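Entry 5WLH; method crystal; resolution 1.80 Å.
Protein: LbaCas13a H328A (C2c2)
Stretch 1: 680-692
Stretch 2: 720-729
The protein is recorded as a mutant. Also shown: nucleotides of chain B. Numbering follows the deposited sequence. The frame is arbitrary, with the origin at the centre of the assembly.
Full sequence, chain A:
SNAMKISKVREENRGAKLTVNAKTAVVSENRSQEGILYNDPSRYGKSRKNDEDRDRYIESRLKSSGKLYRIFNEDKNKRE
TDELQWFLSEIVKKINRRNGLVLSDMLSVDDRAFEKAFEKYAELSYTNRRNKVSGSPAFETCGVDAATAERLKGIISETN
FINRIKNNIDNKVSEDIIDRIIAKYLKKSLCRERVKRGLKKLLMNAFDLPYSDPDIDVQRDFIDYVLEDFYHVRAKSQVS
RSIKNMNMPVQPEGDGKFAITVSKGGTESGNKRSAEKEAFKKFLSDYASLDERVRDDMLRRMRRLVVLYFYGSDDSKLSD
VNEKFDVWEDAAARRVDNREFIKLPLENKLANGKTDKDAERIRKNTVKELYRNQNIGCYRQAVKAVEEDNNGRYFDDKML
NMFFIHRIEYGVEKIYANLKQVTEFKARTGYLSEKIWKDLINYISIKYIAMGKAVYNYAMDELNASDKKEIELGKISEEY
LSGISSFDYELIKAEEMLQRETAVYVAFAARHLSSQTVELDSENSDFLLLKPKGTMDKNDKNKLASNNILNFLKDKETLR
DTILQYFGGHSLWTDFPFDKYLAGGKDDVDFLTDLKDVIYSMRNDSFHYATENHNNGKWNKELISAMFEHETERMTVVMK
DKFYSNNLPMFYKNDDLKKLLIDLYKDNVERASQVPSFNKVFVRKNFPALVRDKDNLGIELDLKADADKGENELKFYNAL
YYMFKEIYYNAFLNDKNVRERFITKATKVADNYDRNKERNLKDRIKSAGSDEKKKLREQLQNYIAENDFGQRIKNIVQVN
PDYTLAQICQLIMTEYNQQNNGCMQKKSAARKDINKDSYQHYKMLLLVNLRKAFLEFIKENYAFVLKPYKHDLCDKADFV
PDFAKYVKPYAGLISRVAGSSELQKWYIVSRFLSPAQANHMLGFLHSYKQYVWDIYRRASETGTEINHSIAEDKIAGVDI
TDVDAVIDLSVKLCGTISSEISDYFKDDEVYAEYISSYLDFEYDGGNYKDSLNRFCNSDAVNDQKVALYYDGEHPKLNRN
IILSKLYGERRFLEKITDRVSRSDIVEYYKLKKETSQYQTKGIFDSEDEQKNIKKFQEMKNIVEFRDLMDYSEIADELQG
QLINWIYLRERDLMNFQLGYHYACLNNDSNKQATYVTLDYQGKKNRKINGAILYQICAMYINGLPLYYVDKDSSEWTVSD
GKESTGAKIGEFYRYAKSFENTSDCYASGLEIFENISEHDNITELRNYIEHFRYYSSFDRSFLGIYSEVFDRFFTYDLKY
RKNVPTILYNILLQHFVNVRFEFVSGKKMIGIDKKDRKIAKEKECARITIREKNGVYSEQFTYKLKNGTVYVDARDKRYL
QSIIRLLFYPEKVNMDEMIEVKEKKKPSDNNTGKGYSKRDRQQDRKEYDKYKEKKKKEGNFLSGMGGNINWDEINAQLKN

Stretch 1 (680-692) KVFVRKNFPALVR
Stretch 2 720-729: LYYMFKEIYY

The two stretches meet through a small, largely aromatic contact that is centred on Tyr721 and pinned by a single direct hydrogen bond from its hydroxyl to the backbone of the facing segment. Together they bury 475 Å², of which Tyr721 contributes the largest share.

Residues 720-729 form an uninterrupted piece of a longer α-helix, with i to i+4 backbone bonds such as Phe724 N to Leu720 O (2.8 Å) and Tyr728 N to Phe724 O (2.7 Å). The other stretch is broken. A helix that begins earlier in the chain includes Lys680 and Val681; Phe682 (phi/psi -117/91°) then leaves helical geometry and Val683 (-67/128°) remains extended. Residues 684-686 return to helical torsions without the regular bonds, and the chain runs on as helix through Arg692, with Val691 N bonded to Phe687 O at 2.9 Å. The axes of helices 687-692 and 720-729 approach to 11.9 Å and cross at 75°. The register runs in reverse order: Val681 CA lies 9.9 Å from Tyr728 CA, Arg684 CA 7.5 Å from Tyr721 CA, and Val691 CA 9.1 Å from Leu720 CA.

Tyr721 (chi1 t, -159°; chi2 65°) reaches into the bend of the first stretch. Tyr721 OH donates to Phe682 O at 2.6 Å, a carbonyl lying at the edge of the tyrosine ring near its plane. Tyr721 OH is also 3.4 Å from Arg684 N, but the angle is too poor for a bond. A water bridges the two instead, accepting from Arg684 N at 2.7 Å and donating to Tyr721 OH at 3.3 Å.

Arg684 (t, p, t, with chi4 at 87°) lays its aliphatic portion over one face of the Tyr721 ring: CD sits 3.6 Å from the ring centroid, only 7° off the normal, a CH-π contact. Arg684 CZ lies 5.6 Å from the centroid of the Tyr721 ring, so any cation-π attraction is weak at most.

Phe687 (chi1 t, -171°; chi2 63°) receives the edge of Tyr721 on its face, the planes at 73° and the centroids 5.0 Å apart; Phe687 CG and Tyr721 CD1 are separated by 3.6 Å. Its far end carries the packing onward, with Phe687 CZ 3.6 Å from Phe724 CD2 and 3.8 Å from Leu720 CD2. Phe724 (m, -81°; chi2 10°) lies at the edge of the Phe687 ring. One helical turn beyond Phe687, Val691 (m) extends this apolar patch, its CG1 3.6 Å from Leu720 CD2 (Leu720 t, p) and 4.2 Å from Phe724 CE2.

At the other end, Val681 (t) places CG2 4.3 Å from Tyr728 CZ and 3.6 Å from Tyr728 OH; Tyr728 is t, with chi2 at 81°.

Both stretches also hold RNA phosphates: Lys680 NZ donates to G33 OP2 (2.8 Å), Asn686 ND2 to U42 OP1 (2.9 Å), and Tyr729 OH to A34 OP2 (2.6 Å).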

# COMPACT_ATOMS: atom_id res chain seq x y z
N LYS A 680 -20.59 3.39 -6.89
CA LYS A 680 -19.97 3.76 -8.15
C LYS A 680 -20.85 3.41 -9.34
O LYS A 680 -20.85 4.13 -10.34
CB LYS A 680 -18.61 3.08 -8.32
CG LYS A 680 -17.56 3.52 -7.29
CD LYS A 680 -16.89 4.83 -7.65
CE LYS A 680 -15.62 5.07 -6.81
NZ LYS A 680 -14.51 4.05 -6.99
N VAL A 681 -21.60 2.31 -9.24
CA VAL A 681 -22.54 1.95 -10.31
C VAL A 681 -23.72 2.91 -10.33
O VAL A 681 -24.17 3.35 -11.40
CB VAL A 681 -23.00 0.49 -10.13
CG1 VAL A 681 -24.04 0.12 -11.19
CG2 VAL A 681 -21.81 -0.46 -10.25
N PHE A 682 -24.23 3.26 -9.15
CA PHE A 682 -25.34 4.20 -8.99
C PHE A 682 -24.80 5.39 -8.20
O PHE A 682 -24.80 5.39 -6.97
CB PHE A 682 -26.52 3.54 -8.30
CG PHE A 682 -27.21 2.53 -9.16
CD1 PHE A 682 -28.22 2.92 -10.03
CD2 PHE A 682 -26.81 1.21 -9.15
CE1 PHE A 682 -28.83 1.99 -10.85
CE2 PHE A 682 -27.43 0.28 -9.96
CZ PHE A 682 -28.44 0.67 -10.82
N VAL A 683 -24.29 6.38 -8.93
CA VAL A 683 -23.74 7.57 -8.29
C VAL A 683 -24.87 8.33 -7.61
O VAL A 683 -25.89 8.62 -8.24
CB VAL A 683 -23.01 8.44 -9.32
CG1 VAL A 683 -22.54 9.72 -8.68
CG2 VAL A 683 -21.85 7.67 -9.92
N ARG A 684 -24.69 8.65 -6.33
CA ARG A 684 -25.79 9.25 -5.57
C ARG A 684 -26.27 10.53 -6.23
O ARG A 684 -27.48 10.75 -6.37
CB ARG A 684 -25.37 9.51 -4.13
CG ARG A 684 -26.49 10.07 -3.27
CD ARG A 684 -27.82 9.32 -3.46
NE ARG A 684 -28.85 9.88 -2.60
CZ ARG A 684 -29.62 10.92 -2.94
NH1 ARG A 684 -29.47 11.49 -4.13
NH2 ARG A 684 -30.52 11.38 -2.09
N LYS A 685 -25.35 11.39 -6.65
CA LYS A 685 -25.75 12.66 -7.25
C LYS A 685 -26.65 12.46 -8.47
O LYS A 685 -27.57 13.25 -8.69
CB LYS A 685 -24.52 13.48 -7.62
CG LYS A 685 -24.78 14.59 -8.62
CD LYS A 685 -23.49 15.14 -9.21
CE LYS A 685 -23.79 16.25 -10.21
NZ LYS A 685 -24.80 17.21 -9.66
N ASN A 686 -26.43 11.40 -9.25
CA ASN A 686 -27.21 11.15 -10.45
C ASN A 686 -28.44 10.28 -10.21
O ASN A 686 -29.24 10.09 -11.14
CB ASN A 686 -26.34 10.48 -11.53
CG ASN A 686 -25.08 11.26 -11.81
OD1 ASN A 686 -25.02 12.47 -11.60
ND2 ASN A 686 -24.05 10.56 -12.31
N PHE A 687 -28.62 9.78 -8.99
CA PHE A 687 -29.64 8.77 -8.72
C PHE A 687 -31.07 9.25 -8.99
O PHE A 687 -31.81 8.54 -9.68
CB PHE A 687 -29.47 8.28 -7.27
CG PHE A 687 -30.31 7.08 -6.93
CD1 PHE A 687 -30.12 5.88 -7.58
CD2 PHE A 687 -31.26 7.16 -5.93
CE1 PHE A 687 -30.89 4.78 -7.26
CE2 PHE A 687 -32.04 6.05 -5.60
CZ PHE A 687 -31.84 4.87 -6.26
N PRO A 688 -31.52 10.41 -8.48
CA PRO A 688 -32.92 10.79 -8.74
C PRO A 688 -33.24 10.88 -10.22
O PRO A 688 -34.25 10.33 -10.67
CB PRO A 688 -33.05 12.14 -8.03
CG PRO A 688 -32.01 12.06 -6.92
CD PRO A 688 -30.86 11.38 -7.59
N ALA A 689 -32.37 11.52 -10.99
CA ALA A 689 -32.57 11.58 -12.44
C ALA A 689 -32.58 10.18 -13.05
O ALA A 689 -33.33 9.91 -14.00
CB ALA A 689 -31.49 12.45 -13.09
N LEU A 690 -31.76 9.27 -12.53
CA LEU A 690 -31.68 7.95 -13.14
C LEU A 690 -32.95 7.13 -12.89
O LEU A 690 -33.42 6.44 -13.79
CB LEU A 690 -30.45 7.18 -12.62
CG LEU A 690 -30.16 5.90 -13.41
CD1 LEU A 690 -28.69 5.80 -13.78
CD2 LEU A 690 -30.59 4.68 -12.63
N VAL A 691 -33.51 7.20 -11.68
CA VAL A 691 -34.68 6.36 -11.43
C VAL A 691 -35.91 6.94 -12.12
O VAL A 691 -36.80 6.18 -12.52
CB VAL A 691 -34.92 6.17 -9.92
CG1 VAL A 691 -33.70 5.49 -9.28
CG2 VAL A 691 -35.22 7.49 -9.26
N ARG A 692 -35.96 8.26 -12.31
CA ARG A 692 -37.07 8.87 -13.03
C ARG A 692 -37.00 8.63 -14.53
O ARG A 692 -38.03 8.68 -15.21
CB ARG A 692 -37.09 10.37 -12.75
CG ARG A 692 -37.54 10.72 -11.35
CD ARG A 692 -37.82 12.19 -11.22
NE ARG A 692 -36.65 12.98 -11.60
CZ ARG A 692 -35.77 13.47 -10.73
NH1 ARG A 692 -35.93 13.26 -9.43
NH2 ARG A 692 -34.74 14.18 -11.16
N LEU A 720 -34.81 4.85 -1.44
CA LEU A 720 -34.58 4.00 -2.60
C LEU A 720 -33.10 3.68 -2.75
O LEU A 720 -32.73 2.55 -3.10
CB LEU A 720 -35.10 4.70 -3.86
CG LEU A 720 -35.31 3.82 -5.09
CD1 LEU A 720 -36.43 2.83 -4.86
CD2 LEU A 720 -35.60 4.69 -6.30
N TYR A 721 -32.24 4.67 -2.49
CA TYR A 721 -30.79 4.45 -2.58
C TYR A 721 -30.34 3.36 -1.63
O TYR A 721 -29.54 2.49 -2.00
CB TYR A 721 -30.06 5.75 -2.27
CG TYR A 721 -28.66 5.77 -2.82
CD1 TYR A 721 -28.43 5.75 -4.18
CD2 TYR A 721 -27.55 5.79 -1.97
CE1 TYR A 721 -27.15 5.79 -4.69
CE2 TYR A 721 -26.27 5.82 -2.47
CZ TYR A 721 -26.07 5.81 -3.83
OH TYR A 721 -24.80 5.84 -4.36
N TYR A 722 -30.81 3.41 -0.38
CA TYR A 722 -30.45 2.39 0.59
C TYR A 722 -31.01 1.03 0.19
O TYR A 722 -30.30 0.03 0.20
CB TYR A 722 -30.93 2.76 2.00
CG TYR A 722 -30.60 1.67 2.99
CD1 TYR A 722 -29.30 1.49 3.44
CD2 TYR A 722 -31.57 0.77 3.42
CE1 TYR A 722 -28.97 0.47 4.32
CE2 TYR A 722 -31.25 -0.26 4.29
CZ TYR A 722 -29.95 -0.40 4.74
OH TYR A 722 -29.63 -1.42 5.61
N MET A 723 -32.29 0.99 -0.18
CA MET A 723 -32.89 -0.29 -0.56
C MET A 723 -32.17 -0.90 -1.76
O MET A 723 -31.85 -2.08 -1.75
CB MET A 723 -34.38 -0.13 -0.85
CG MET A 723 -34.94 -1.35 -1.53
SD MET A 723 -36.74 -1.31 -1.60
CE MET A 723 -37.03 0.23 -2.43
N PHE A 724 -31.91 -0.10 -2.80
CA PHE A 724 -31.17 -0.61 -3.95
C PHE A 724 -29.79 -1.12 -3.54
O PHE A 724 -29.33 -2.15 -4.04
CB PHE A 724 -31.01 0.47 -5.02
CG PHE A 724 -32.22 0.64 -5.89
CD1 PHE A 724 -33.42 0.01 -5.57
CD2 PHE A 724 -32.17 1.42 -7.03
CE1 PHE A 724 -34.55 0.17 -6.38
CE2 PHE A 724 -33.29 1.59 -7.84
CZ PHE A 724 -34.47 0.96 -7.51
N LYS A 725 -29.14 -0.40 -2.63
CA LYS A 725 -27.81 -0.83 -2.19
C LYS A 725 -27.89 -2.21 -1.55
O LYS A 725 -27.10 -3.11 -1.88
CB LYS A 725 -27.23 0.19 -1.21
CG LYS A 725 -25.75 -0.10 -0.85
CD LYS A 725 -25.62 -0.86 0.48
CE LYS A 725 -25.93 0.04 1.67
NZ LYS A 725 -25.79 -0.71 2.97
N GLU A 726 -28.86 -2.41 -0.66
CA GLU A 726 -29.00 -3.71 -0.02
C GLU A 726 -29.35 -4.78 -1.05
O GLU A 726 -28.86 -5.91 -0.98
CB GLU A 726 -30.05 -3.64 1.09
CG GLU A 726 -29.60 -2.81 2.27
CD GLU A 726 -28.45 -3.45 3.04
OE1 GLU A 726 -27.41 -2.79 3.22
OE2 GLU A 726 -28.58 -4.62 3.47
N ILE A 727 -30.19 -4.43 -2.04
CA ILE A 727 -30.52 -5.41 -3.08
C ILE A 727 -29.30 -5.75 -3.91
O ILE A 727 -29.07 -6.91 -4.26
CB ILE A 727 -31.65 -4.87 -3.97
CG1 ILE A 727 -32.93 -4.72 -3.15
CG2 ILE A 727 -31.81 -5.79 -5.18
CD1 ILE A 727 -34.06 -4.07 -3.93
N TYR A 728 -28.50 -4.73 -4.25
CA TYR A 728 -27.32 -4.93 -5.07
C TYR A 728 -26.44 -6.01 -4.47
O TYR A 728 -26.07 -6.98 -5.14
CB TYR A 728 -26.57 -3.60 -5.19
CG TYR A 728 -25.34 -3.62 -6.08
CD1 TYR A 728 -25.46 -3.53 -7.45
CD2 TYR A 728 -24.07 -3.72 -5.53
CE1 TYR A 728 -24.35 -3.54 -8.26
CE2 TYR A 728 -22.95 -3.73 -6.34
CZ TYR A 728 -23.09 -3.64 -7.69
OH TYR A 728 -21.98 -3.64 -8.48
N TYR A 729 -26.14 -5.88 -3.19
CA TYR A 729 -25.17 -6.79 -2.60
C TYR A 729 -25.80 -8.13 -2.23
O TYR A 729 -25.18 -9.18 -2.43
CB TYR A 729 -24.53 -6.15 -1.36
CG TYR A 729 -23.63 -4.99 -1.73
CD1 TYR A 729 -22.47 -5.19 -2.48
CD2 TYR A 729 -23.94 -3.70 -1.32
CE1 TYR A 729 -21.64 -4.13 -2.82
CE2 TYR A 729 -23.12 -2.65 -1.65
CZ TYR A 729 -21.97 -2.87 -2.40
OH TYR A 729 -21.17 -1.81 -2.74
P A B 34 -18.16 -2.88 -1.35
OP1 A B 34 -18.40 -4.14 -0.59
OP2 A B 34 -18.69 -2.73 -2.75
O5' A B 34 -18.57 -1.57 -0.57
C5' A B 34 -18.41 -1.48 0.84
C4' A B 34 -19.36 -0.47 1.45
O4' A B 34 -18.90 0.89 1.17
C3' A B 34 -20.81 -0.56 0.94
O3' A B 34 -21.71 -0.38 2.03
C2' A B 34 -20.93 0.65 0.02
O2' A B 34 -22.23 1.17 -0.11
C1' A B 34 -19.99 1.65 0.70
N9 A B 34 -19.54 2.72 -0.19
C8 A B 34 -18.78 2.70 -1.33
N7 A B 34 -18.62 3.88 -1.88
C5 A B 34 -19.34 4.74 -1.07
C6 A B 34 -19.58 6.12 -1.10
N6 A B 34 -19.11 6.95 -2.04
N1 A B 34 -20.35 6.66 -0.13
C2 A B 34 -20.84 5.84 0.82
N3 A B 34 -20.68 4.52 0.95
C4 A B 34 -19.91 4.04 -0.03
P U B 42 -20.22 11.56 -11.93
OP1 U B 42 -21.46 11.76 -12.74
OP2 U B 42 -19.91 10.21 -11.39
O5' U B 42 -18.98 12.02 -12.80
C5' U B 42 -19.03 13.18 -13.61
C4' U B 42 -17.67 13.45 -14.22
O4' U B 42 -16.71 13.63 -13.14
C3' U B 42 -17.09 12.31 -15.04
O3' U B 42 -17.57 12.27 -16.38
C2' U B 42 -15.59 12.55 -14.93
O2' U B 42 -15.18 13.59 -15.80
C1' U B 42 -15.47 13.05 -13.50
N1 U B 42 -15.16 11.96 -12.54
C2 U B 42 -13.85 11.50 -12.49
O2 U B 42 -12.98 11.96 -13.20
N3 U B 42 -13.60 10.50 -11.59
C4 U B 42 -14.51 9.91 -10.74
O4 U B 42 -14.14 9.02 -9.98
C5 U B 42 -15.84 10.44 -10.84
C6 U B 42 -16.12 11.41 -11.71
P G B 33 -14.82 0.35 -6.00
OP1 G B 33 -16.08 0.30 -6.80
OP2 G B 33 -14.29 1.67 -5.54
O5' G B 33 -15.00 -0.54 -4.71
C5' G B 33 -15.43 -1.89 -4.81
C4' G B 33 -15.30 -2.58 -3.47
O4' G B 33 -13.89 -2.66 -3.11
C3' G B 33 -15.99 -1.84 -2.32
O3' G B 33 -16.57 -2.79 -1.44
C2' G B 33 -14.82 -1.18 -1.60
O2' G B 33 -15.04 -0.85 -0.25
C1' G B 33 -13.75 -2.23 -1.77
N9 G B 33 -12.42 -1.71 -1.45
C8 G B 33 -11.56 -2.23 -0.50
N7 G B 33 -10.49 -1.50 -0.33
C5 G B 33 -10.67 -0.42 -1.18
C6 G B 33 -9.84 0.69 -1.41
O6 G B 33 -8.73 0.95 -0.91
N1 G B 33 -10.38 1.54 -2.35
C2 G B 33 -11.57 1.36 -3.00
N2 G B 33 -11.92 2.30 -3.89
N3 G B 33 -12.37 0.33 -2.80
C4 G B 33 -11.86 -0.53 -1.88
O HOH W 1 -22.34 7.80 -5.26